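Local coordinates for putative aspartate aminotransferase (Thermus thermophilus, PDB 1IUG), which probably catalyses pyridoxal 5'-phosphate-dependent transamination between amino acids and 2-oxo acids, as other class-V aminotransferases do, with aspartate as a likely amino donor, at residues A[81-85]-A[106-112]; A[134-139]-A[276-281]; A[76-81]-A[121-126]. All coordinates share one frame; numbering follows the deposited sequence.

Contact 1 of 3, residues A[81-85]-A[106-112]; sequences PVYGK and YPYGDTP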
loop_
_atom_site.group_PDB
_atom_site.type_symbol
_atom_site.label_atom_id
_atom_site.label_comp_id
_atom_site.label_asym_id
_atom_site.label_seq_id
_atom_site.Cartn_x
_atom_site.Cartn_y
_atom_site.Cartn_z
ATOM N N PRO A 81 -4.641 -0.316 -26.466
ATOM C CA PRO A 81 -5.374 0.820 -27.025
ATOM C C PRO A 81 -5.312 1.962 -26.015
ATOM O O PRO A 81 -5.422 1.734 -24.808
ATOM C CB PRO A 81 -6.804 0.287 -27.136
ATOM C CG PRO A 81 -6.628 -1.192 -27.226
ATOM C CD PRO A 81 -5.551 -1.444 -26.216
ATOM N N VAL A 82 -5.118 3.182 -26.501
ATOM C CA VAL A 82 -5.050 4.338 -25.623
ATOM C C VAL A 82 -6.133 5.345 -25.992
ATOM O O VAL A 82 -6.205 5.814 -27.127
ATOM C CB VAL A 82 -3.654 4.989 -25.651
ATOM C CG1 VAL A 82 -3.626 6.230 -24.762
ATOM C CG2 VAL A 82 -2.614 3.988 -25.175
ATOM N N TYR A 83 -6.989 5.645 -25.020
ATOM C CA TYR A 83 -8.098 6.568 -25.210
ATOM C C TYR A 83 -8.380 7.377 -23.947
ATOM O O TYR A 83 -9.471 7.925 -23.773
ATOM C CB TYR A 83 -9.351 5.795 -25.645
ATOM C CG TYR A 83 -9.569 4.493 -24.902
ATOM C CD1 TYR A 83 -10.538 4.385 -23.904
ATOM C CD2 TYR A 83 -8.804 3.366 -25.200
ATOM C CE1 TYR A 83 -10.738 3.179 -23.220
ATOM C CE2 TYR A 83 -8.995 2.164 -24.528
ATOM C CZ TYR A 83 -9.963 2.079 -23.539
ATOM O OH TYR A 83 -10.140 0.886 -22.881
ATOM N N GLY A 84 -7.380 7.463 -23.078
ATOM C CA GLY A 84 -7.544 8.211 -21.854
ATOM C C GLY A 84 -6.326 8.134 -20.967
ATOM O O GLY A 84 -5.347 7.466 -21.294
ATOM N N LYS A 85 -6.417 8.806 -19.826
ATOM C CA LYS A 85 -5.353 8.867 -18.827
ATOM C C LYS A 85 -4.932 7.474 -18.349
ATOM O O LYS A 85 -3.739 7.147 -18.344
ATOM C CB LYS A 85 -5.848 9.707 -17.640
ATOM C CG LYS A 85 -4.816 10.246 -16.636
ATOM C CD LYS A 85 -5.114 9.893 -15.187
ATOM C CE LYS A 85 -4.649 10.981 -14.210
ATOM N NZ LYS A 85 -5.518 11.151 -13.002
ATOM N N TYR A 106 -6.726 6.832 -29.724
ATOM C CA TYR A 106 -8.103 7.220 -29.976
ATOM C C TYR A 106 -8.323 8.566 -29.313
ATOM O O TYR A 106 -7.674 8.887 -28.317
ATOM C CB TYR A 106 -9.084 6.219 -29.365
ATOM C CG TYR A 106 -9.073 4.866 -30.015
ATOM C CD1 TYR A 106 -8.177 3.887 -29.602
ATOM C CD2 TYR A 106 -9.960 4.562 -31.047
ATOM C CE1 TYR A 106 -8.160 2.638 -30.196
ATOM C CE2 TYR A 106 -9.953 3.318 -31.647
ATOM C CZ TYR A 106 -9.051 2.358 -31.215
ATOM O OH TYR A 106 -9.049 1.108 -31.782
ATOM N N PRO A 107 -9.198 9.399 -29.891
ATOM C CA PRO A 107 -9.467 10.709 -29.292
ATOM C C PRO A 107 -10.071 10.496 -27.902
ATOM O O PRO A 107 -10.884 9.585 -27.712
ATOM C CB PRO A 107 -10.504 11.304 -30.243
ATOM C CG PRO A 107 -10.136 10.697 -31.564
ATOM C CD PRO A 107 -9.870 9.262 -31.196
ATOM N N TYR A 108 -9.640 11.291 -26.927
ATOM C CA TYR A 108 -10.174 11.178 -25.574
ATOM C C TYR A 108 -11.694 11.304 -25.637
ATOM O O TYR A 108 -12.226 12.268 -26.187
ATOM C CB TYR A 108 -9.582 12.256 -24.656
ATOM C CG TYR A 108 -8.263 11.880 -24.000
ATOM C CD1 TYR A 108 -8.010 12.213 -22.667
ATOM C CD2 TYR A 108 -7.266 11.206 -24.708
ATOM C CE1 TYR A 108 -6.798 11.888 -22.056
ATOM C CE2 TYR A 108 -6.045 10.876 -24.103
ATOM C CZ TYR A 108 -5.821 11.223 -22.779
ATOM O OH TYR A 108 -4.618 10.921 -22.181
ATOM N N GLY A 109 -12.383 10.289 -25.122
ATOM C CA GLY A 109 -13.835 10.279 -25.142
ATOM C C GLY A 109 -14.339 9.111 -25.969
ATOM O O GLY A 109 -15.494 8.697 -25.845
ATOM N N ASP A 110 -13.461 8.583 -26.820
ATOM C CA ASP A 110 -13.780 7.448 -27.685
ATOM C C ASP A 110 -13.321 6.128 -27.072
ATOM O O ASP A 110 -12.588 6.108 -26.084
ATOM C CB ASP A 110 -13.122 7.616 -29.061
ATOM C CG ASP A 110 -13.809 8.662 -29.922
ATOM O OD1 ASP A 110 -14.225 9.715 -29.388
ATOM O OD2 ASP A 110 -13.925 8.431 -31.145
ATOM N N THR A 111 -13.783 5.030 -27.660
ATOM C CA THR A 111 -13.422 3.687 -27.213
ATOM C C THR A 111 -13.062 2.845 -28.434
ATOM O O THR A 111 -13.503 3.131 -29.549
ATOM C CB THR A 111 -14.577 2.995 -26.439
ATOM O OG1 THR A 111 -15.762 2.981 -27.243
ATOM C CG2 THR A 111 -14.858 3.713 -25.128
ATOM N N PRO A 112 -12.247 1.799 -28.238
ATOM C CA PRO A 112 -11.813 0.903 -29.315
ATOM C C PRO A 112 -12.955 0.130 -29.969
ATOM O O PRO A 112 -13.948 -0.193 -29.320
ATOM C CB PRO A 112 -10.867 -0.061 -28.593
ATOM C CG PRO A 112 -10.372 0.734 -27.436
ATOM C CD PRO A 112 -11.610 1.423 -26.965
HETATM O O HOH W 1 -12.058 7.868 -23.771
#
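The pyrrolidine of Pro112 lies over one face of the Tyr83 ring, its CD 3.8 Å from the ring centroid in a CH-pi contact displaced toward the rim, and the two side chains cross at about a right angle. In the plane of the same ring, at its edge, sits a water. A second CH-pi contact covers one face of Tyr108, which rests on Gly84 CA, 3.7 Å from the ring centroid, at the N-cap of helix 85-96; the backbone is fully extended here, a shape glycine adopts easily. The Tyr106 ring instead turns an edge to the carbonyl of Val82, and its CE1 reaches Pro81 CB. With CG between the backbone N and the carbonyl carbon (chi1 42°), the Tyr83 ring swings over to Pro112. Its CB packs against Tyr106 CB at 3.8 Å.

These groups lie at the C-terminal ends of parallel strands 77-82 and 100-105 in the seven-stranded sheet of the PLP-dependent aminotransferase fold. Tyr106 N donates to Val82 O over 2.8 Å, the amide lying nearly along the C=O axis, although the N-H...O angle is only 142°. Beyond it, Pro107 to Asp110 form a type II turn, with Gly109 at a position whose backbone angles call for glycine. The water bridges the segments by accepting from Gly109 N and donating to Tyr83 O, 2.6 Å away, and to Asp110 O. Two phenol OH groups hydrogen-bond outside the segments, Tyr83 to Val128 O and Tyr106 to Asp116 OD2. Lys85 leads away, its NZ salt-bridged to a phosphate ion, probably from crystallisation, and hydrogen-bonded to Gln313 OE1.

Contact 2 of 3, residues A[134-139]-A[276-281]; sequences TGALAD and VPKRFS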
loop_
_atom_site.group_PDB
_atom_site.type_symbol
_atom_site.label_atom_id
_atom_site.label_comp_id
_atom_site.label_asym_id
_atom_site.label_seq_id
_atom_site.Cartn_x
_atom_site.Cartn_y
_atom_site.Cartn_z
ATOM N N THR A 134 -12.202 10.163 -18.960
ATOM C CA THR A 134 -13.112 10.648 -19.994
ATOM C C THR A 134 -14.578 10.312 -19.733
ATOM O O THR A 134 -15.476 10.964 -20.276
ATOM C CB THR A 134 -12.721 10.097 -21.375
ATOM O OG1 THR A 134 -12.962 8.685 -21.408
ATOM C CG2 THR A 134 -11.242 10.360 -21.655
ATOM N N GLY A 135 -14.811 9.310 -18.888
ATOM C CA GLY A 135 -16.166 8.880 -18.581
ATOM C C GLY A 135 -16.643 7.850 -19.587
ATOM O O GLY A 135 -17.832 7.526 -19.648
ATOM N N ALA A 136 -15.703 7.316 -20.364
ATOM C CA ALA A 136 -16.009 6.328 -21.391
ATOM C C ALA A 136 -16.042 4.891 -20.884
ATOM O O ALA A 136 -15.243 4.496 -20.033
ATOM C CB ALA A 136 -15.020 6.452 -22.546
ATOM N N LEU A 137 -16.966 4.111 -21.439
ATOM C CA LEU A 137 -17.121 2.709 -21.083
ATOM C C LEU A 137 -16.839 1.858 -22.316
ATOM O O LEU A 137 -17.548 1.953 -23.317
ATOM C CB LEU A 137 -18.550 2.444 -20.603
ATOM C CG LEU A 137 -18.846 1.042 -20.069
ATOM C CD1 LEU A 137 -18.052 0.813 -18.792
ATOM C CD2 LEU A 137 -20.337 0.889 -19.805
ATOM N N ALA A 138 -15.799 1.035 -22.250
ATOM C CA ALA A 138 -15.446 0.170 -23.369
ATOM C C ALA A 138 -16.329 -1.076 -23.386
ATOM O O ALA A 138 -16.781 -1.538 -22.336
ATOM C CB ALA A 138 -13.978 -0.229 -23.283
ATOM N N ASP A 139 -16.580 -1.603 -24.583
ATOM C CA ASP A 139 -17.391 -2.809 -24.755
ATOM C C ASP A 139 -16.468 -4.006 -24.560
ATOM O O ASP A 139 -16.054 -4.656 -25.519
ATOM C CB ASP A 139 -18.010 -2.839 -26.156
ATOM C CG ASP A 139 -19.163 -3.831 -26.275
ATOM O OD1 ASP A 139 -19.283 -4.747 -25.429
ATOM O OD2 ASP A 139 -19.957 -3.688 -27.227
ATOM N N VAL A 276 -18.624 14.347 -22.867
ATOM C CA VAL A 276 -17.341 13.983 -23.460
ATOM C C VAL A 276 -17.336 12.617 -24.159
ATOM O O VAL A 276 -16.896 12.512 -25.302
ATOM C CB VAL A 276 -16.200 14.046 -22.415
ATOM C CG1 VAL A 276 -14.881 13.612 -23.032
ATOM C CG2 VAL A 276 -16.081 15.449 -21.863
ATOM N N PRO A 277 -17.837 11.561 -23.490
ATOM C CA PRO A 277 -17.854 10.226 -24.104
ATOM C C PRO A 277 -19.078 9.897 -24.967
ATOM O O PRO A 277 -20.090 10.596 -24.924
ATOM C CB PRO A 277 -17.794 9.315 -22.887
ATOM C CG PRO A 277 -18.688 10.038 -21.922
ATOM C CD PRO A 277 -18.268 11.489 -22.077
ATOM N N LYS A 278 -18.956 8.833 -25.761
ATOM C CA LYS A 278 -20.037 8.345 -26.623
ATOM C C LYS A 278 -20.735 7.238 -25.835
ATOM O O LYS A 278 -21.956 7.108 -25.862
ATOM C CB LYS A 278 -19.479 7.744 -27.922
ATOM C CG LYS A 278 -18.570 8.653 -28.739
ATOM C CD LYS A 278 -19.285 9.930 -29.179
ATOM C CE LYS A 278 -18.378 10.847 -30.008
ATOM N NZ LYS A 278 -16.999 10.306 -30.217
ATOM N N ARG A 279 -19.919 6.416 -25.179
ATOM C CA ARG A 279 -20.372 5.311 -24.343
ATOM C C ARG A 279 -20.238 5.803 -22.911
ATOM O O ARG A 279 -19.150 6.186 -22.477
ATOM C CB ARG A 279 -19.468 4.100 -24.556
ATOM C CG ARG A 279 -19.890 3.161 -25.670
ATOM C CD ARG A 279 -21.262 2.572 -25.414
ATOM N NE ARG A 279 -21.327 1.169 -25.823
ATOM C CZ ARG A 279 -20.790 0.159 -25.140
ATOM N NH1 ARG A 279 -20.135 0.381 -24.005
ATOM N NH2 ARG A 279 -20.930 -1.083 -25.583
ATOM N N PHE A 280 -21.334 5.759 -22.168
ATOM C CA PHE A 280 -21.330 6.261 -20.805
ATOM C C PHE A 280 -21.085 5.262 -19.686
ATOM O O PHE A 280 -21.764 4.241 -19.581
ATOM C CB PHE A 280 -22.623 7.037 -20.538
ATOM C CG PHE A 280 -22.890 8.119 -21.544
ATOM C CD1 PHE A 280 -23.468 7.812 -22.776
ATOM C CD2 PHE A 280 -22.538 9.435 -21.277
ATOM C CE1 PHE A 280 -23.685 8.806 -23.729
ATOM C CE2 PHE A 280 -22.751 10.436 -22.220
ATOM C CZ PHE A 280 -23.324 10.122 -23.450
ATOM N N SER A 281 -20.085 5.568 -18.866
ATOM C CA SER A 281 -19.745 4.762 -17.704
ATOM C C SER A 281 -20.522 5.369 -16.540
ATOM O O SER A 281 -20.617 6.591 -16.425
ATOM C CB SER A 281 -18.249 4.853 -17.409
ATOM O OG SER A 281 -17.949 4.263 -16.159
#
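Two backbone hydrogen bonds join Gly135 and Leu137 to the loop 276-281, straddling a single bridge between Ala136 and Phe280. Ser281 N gives a fairly straight bond to Gly135 O (3.1 Å, 157°), whereas Leu137 N reaches Arg279 O from above the carbonyl plane, away from the usual lone-pair direction. The same Arg279 O receives a CA-H...O contact from Ala136 CA at 3.3 Å. Within 134-139, Thr134 OG1 accepts from Ala136 N in an ST turn, and Gly135 and Ala136 form a G1 beta bulge opposite Glu131; the positive phi of Gly135 suits glycine there. Ser281 OG turns elsewhere, to Ser130.

Apolar packing occupies the Pro277 end. The ring of Pro277 lies against the Gly135 backbone, with its CB 4.0 Å from Ala136 CB, and the small alanine lets the proline come close.

A methyl-carbonyl van der Waals contact is made by Leu137, whose CG is anti to its backbone N (chi1 -175°) and whose CD2 lies 3.6 Å from Phe280 O.

The charged interaction is at the other end. Arg279, bent at chi2 and chi3, curves past Leu137 so that its NH2 meets Asp139 OD2 at 3.2 Å, a salt bridge with carboxylate and guanidinium planes 44° apart. Asp139 is also the N-cap residue of helix 140-150.

Paired backbones and a single salt bridge thus tie the short hairpin strand 136-137 to the loop between strands 274-275 and 285-288 of the five-stranded sheet. Only NH2 meets the carboxylate, and the planes are skewed, so the pair is probably held more by charge than by a two-bond fit.

Contact 3 of 3, residues A[76-81]-A[121-126]; sequences ERVLVP and GYAGLL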
loop_
_atom_site.group_PDB
_atom_site.type_symbol
_atom_site.label_atom_id
_atom_site.label_comp_id
_atom_site.label_asym_id
_atom_site.label_seq_id
_atom_site.Cartn_x
_atom_site.Cartn_y
_atom_site.Cartn_z
ATOM N N GLU A 76 7.504 -10.192 -24.913
ATOM C CA GLU A 76 6.202 -10.564 -25.467
ATOM C C GLU A 76 5.435 -9.407 -26.110
ATOM O O GLU A 76 5.529 -8.258 -25.678
ATOM C CB GLU A 76 5.334 -11.260 -24.416
ATOM C CG GLU A 76 5.886 -12.594 -23.939
ATOM C CD GLU A 76 4.827 -13.460 -23.279
ATOM O OE1 GLU A 76 5.009 -13.865 -22.111
ATOM O OE2 GLU A 76 3.810 -13.747 -23.939
ATOM N N ARG A 77 4.685 -9.750 -27.154
ATOM C CA ARG A 77 3.869 -8.826 -27.948
ATOM C C ARG A 77 2.514 -8.522 -27.292
ATOM O O ARG A 77 1.711 -9.431 -27.071
ATOM C CB ARG A 77 3.604 -9.479 -29.311
ATOM C CG ARG A 77 4.417 -8.996 -30.506
ATOM C CD ARG A 77 4.214 -7.528 -30.838
ATOM N NE ARG A 77 4.455 -7.303 -32.265
ATOM C CZ ARG A 77 3.891 -6.341 -32.992
ATOM N NH1 ARG A 77 3.042 -5.488 -32.436
ATOM N NH2 ARG A 77 4.162 -6.242 -34.287
ATOM N N VAL A 78 2.251 -7.252 -27.000
ATOM C CA VAL A 78 0.968 -6.874 -26.406
ATOM C C VAL A 78 0.353 -5.664 -27.094
ATOM O O VAL A 78 1.047 -4.728 -27.492
ATOM C CB VAL A 78 1.048 -6.601 -24.876
ATOM C CG1 VAL A 78 1.458 -7.864 -24.128
ATOM C CG2 VAL A 78 1.992 -5.445 -24.581
ATOM N N LEU A 79 -0.964 -5.707 -27.236
ATOM C CA LEU A 79 -1.708 -4.635 -27.870
ATOM C C LEU A 79 -2.374 -3.789 -26.784
ATOM O O LEU A 79 -3.113 -4.309 -25.946
ATOM C CB LEU A 79 -2.741 -5.242 -28.822
ATOM C CG LEU A 79 -3.685 -4.342 -29.612
ATOM C CD1 LEU A 79 -2.901 -3.280 -30.354
ATOM C CD2 LEU A 79 -4.480 -5.204 -30.581
ATOM N N VAL A 80 -2.085 -2.489 -26.789
ATOM C CA VAL A 80 -2.639 -1.569 -25.801
ATOM C C VAL A 80 -3.298 -0.338 -26.421
ATOM O O VAL A 80 -2.612 0.573 -26.896
ATOM C CB VAL A 80 -1.545 -1.076 -24.810
ATOM C CG1 VAL A 80 -2.149 -0.139 -23.773
ATOM C CG2 VAL A 80 -0.860 -2.259 -24.134
ATOM N N PRO A 81 -4.641 -0.316 -26.466
ATOM C CA PRO A 81 -5.374 0.820 -27.025
ATOM C C PRO A 81 -5.312 1.962 -26.015
ATOM O O PRO A 81 -5.422 1.734 -24.808
ATOM C CB PRO A 81 -6.804 0.287 -27.136
ATOM C CG PRO A 81 -6.628 -1.192 -27.226
ATOM C CD PRO A 81 -5.551 -1.444 -26.216
ATOM N N GLY A 121 -1.135 -12.377 -33.876
ATOM C CA GLY A 121 0.266 -12.180 -33.536
ATOM C C GLY A 121 0.586 -11.565 -32.181
ATOM O O GLY A 121 1.751 -11.282 -31.890
ATOM N N TYR A 122 -0.429 -11.368 -31.342
ATOM C CA TYR A 122 -0.207 -10.773 -30.026
ATOM C C TYR A 122 -0.477 -11.745 -28.890
ATOM O O TYR A 122 -1.410 -12.550 -28.944
ATOM C CB TYR A 122 -1.053 -9.511 -29.852
ATOM C CG TYR A 122 -0.851 -8.501 -30.953
ATOM C CD1 TYR A 122 -1.555 -8.607 -32.147
ATOM C CD2 TYR A 122 0.076 -7.463 -30.824
ATOM C CE1 TYR A 122 -1.342 -7.716 -33.188
ATOM C CE2 TYR A 122 0.294 -6.556 -31.867
ATOM C CZ TYR A 122 -0.421 -6.694 -33.046
ATOM O OH TYR A 122 -0.227 -5.828 -34.097
ATOM N N ALA A 123 0.375 -11.682 -27.875
ATOM C CA ALA A 123 0.249 -12.536 -26.701
ATOM C C ALA A 123 -0.840 -12.014 -25.758
ATOM O O ALA A 123 -1.426 -12.780 -24.994
ATOM C CB ALA A 123 1.581 -12.615 -25.978
ATOM N N GLY A 124 -1.117 -10.713 -25.827
ATOM C CA GLY A 124 -2.127 -10.137 -24.960
ATOM C C GLY A 124 -2.717 -8.802 -25.374
ATOM O O GLY A 124 -2.202 -8.115 -26.256
ATOM N N LEU A 125 -3.838 -8.469 -24.736
ATOM C CA LEU A 125 -4.568 -7.223 -24.949
ATOM C C LEU A 125 -4.871 -6.638 -23.566
ATOM O O LEU A 125 -5.289 -7.361 -22.649
ATOM C CB LEU A 125 -5.886 -7.489 -25.684
ATOM C CG LEU A 125 -6.862 -6.314 -25.805
ATOM C CD1 LEU A 125 -6.281 -5.217 -26.685
ATOM C CD2 LEU A 125 -8.189 -6.791 -26.366
ATOM N N LEU A 126 -4.598 -5.349 -23.398
ATOM C CA LEU A 126 -4.857 -4.683 -22.127
ATOM C C LEU A 126 -5.920 -3.634 -22.370
ATOM O O LEU A 126 -5.774 -2.780 -23.247
ATOM C CB LEU A 126 -3.582 -4.043 -21.575
ATOM C CG LEU A 126 -2.430 -4.993 -21.248
ATOM C CD1 LEU A 126 -1.225 -4.186 -20.764
ATOM C CD2 LEU A 126 -2.869 -6.009 -20.195
HETATM O O HOH W 2 -6.259 0.019 -22.611
#
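Arg77 and Tyr122 cross obliquely where neighbouring parallel strands 77-82 and 124-128 begin, in the seven-stranded mixed sheet of the PLP-dependent aminotransferase fold. The guanidinium stands almost upright against the phenol ring, their planes 84° apart, and Arg77 NH1 approaches Tyr122 CE2. A bend at chi2 (-62°) turns the arginine chain across the CD2-CE2 side of the tyrosine. Both polar ends look to Glu102 on strand 100-105: Tyr122 OH hydrogen-bonds to it, and Arg77 makes a long, weak ion pair.

One face of the Tyr122 ring receives Leu79 CB, which is 4.1 Å from Tyr122 CD2. Leu79 and Leu125, paired across the strands, lie side by side and point the same way, both with CG anti to the backbone N; Leu79 CG comes 4.0 Å from Leu125 CD1. That methyl also meets CD of Pro81, whose ring crosses the leucine at about a right angle. On this side of the sheet Leu125 and Tyr122 also pack on Phe147 of helix 140-150.

Val80 and Leu126 meet at a slant, CG2 of the valine touching CD1 of the leucine at 3.9 Å. Helix 85-96 covers this pair through Tyr91 and Phe90. Branched, apolar residues suit both buried layers between sheet and helix, while a CB on Gly124, the partner of Val78, would lie only 3.7 Å from Val78 CG1, so glycine suits this place.

The backbone ladder fixes this register. Leu79 N donates to Gly124 O almost straight (173°), and Leu126 N to Leu79 O. Arg77 O takes Ala123 N at 2.7 Å and, weakly, Gly124 N, so the strand start is gripped by two successive amides. At the far end a water donates to both Pro81 O and Leu126 O, 2.9 Å from each.

How the contacts relate
Contacts 1 and 3 share Pro81 and strand 77-82 of the seven-stranded sheet, with centres about 17 Å apart. Along the chain, contact 1 starts at Pro81, the last residue of contact 3's first segment, and closes before its second, 121-126; contact 2 opens later. Contacts 1 and 2 touch, centres about 9 Å apart, through the Asp110-Lys278 salt bridge and packing of Thr134 beside Tyr83. Contact 2 reaches across 136 residues to a loop of the five-stranded sheet. Contact 3 lies at the strand starts, away from the annotated sites, whereas contacts 1 and 2 lie toward the C-terminal ends, with Lys85 and Gly135 each about 6 Å from the side chain of Arg322, predicted to bind substrate.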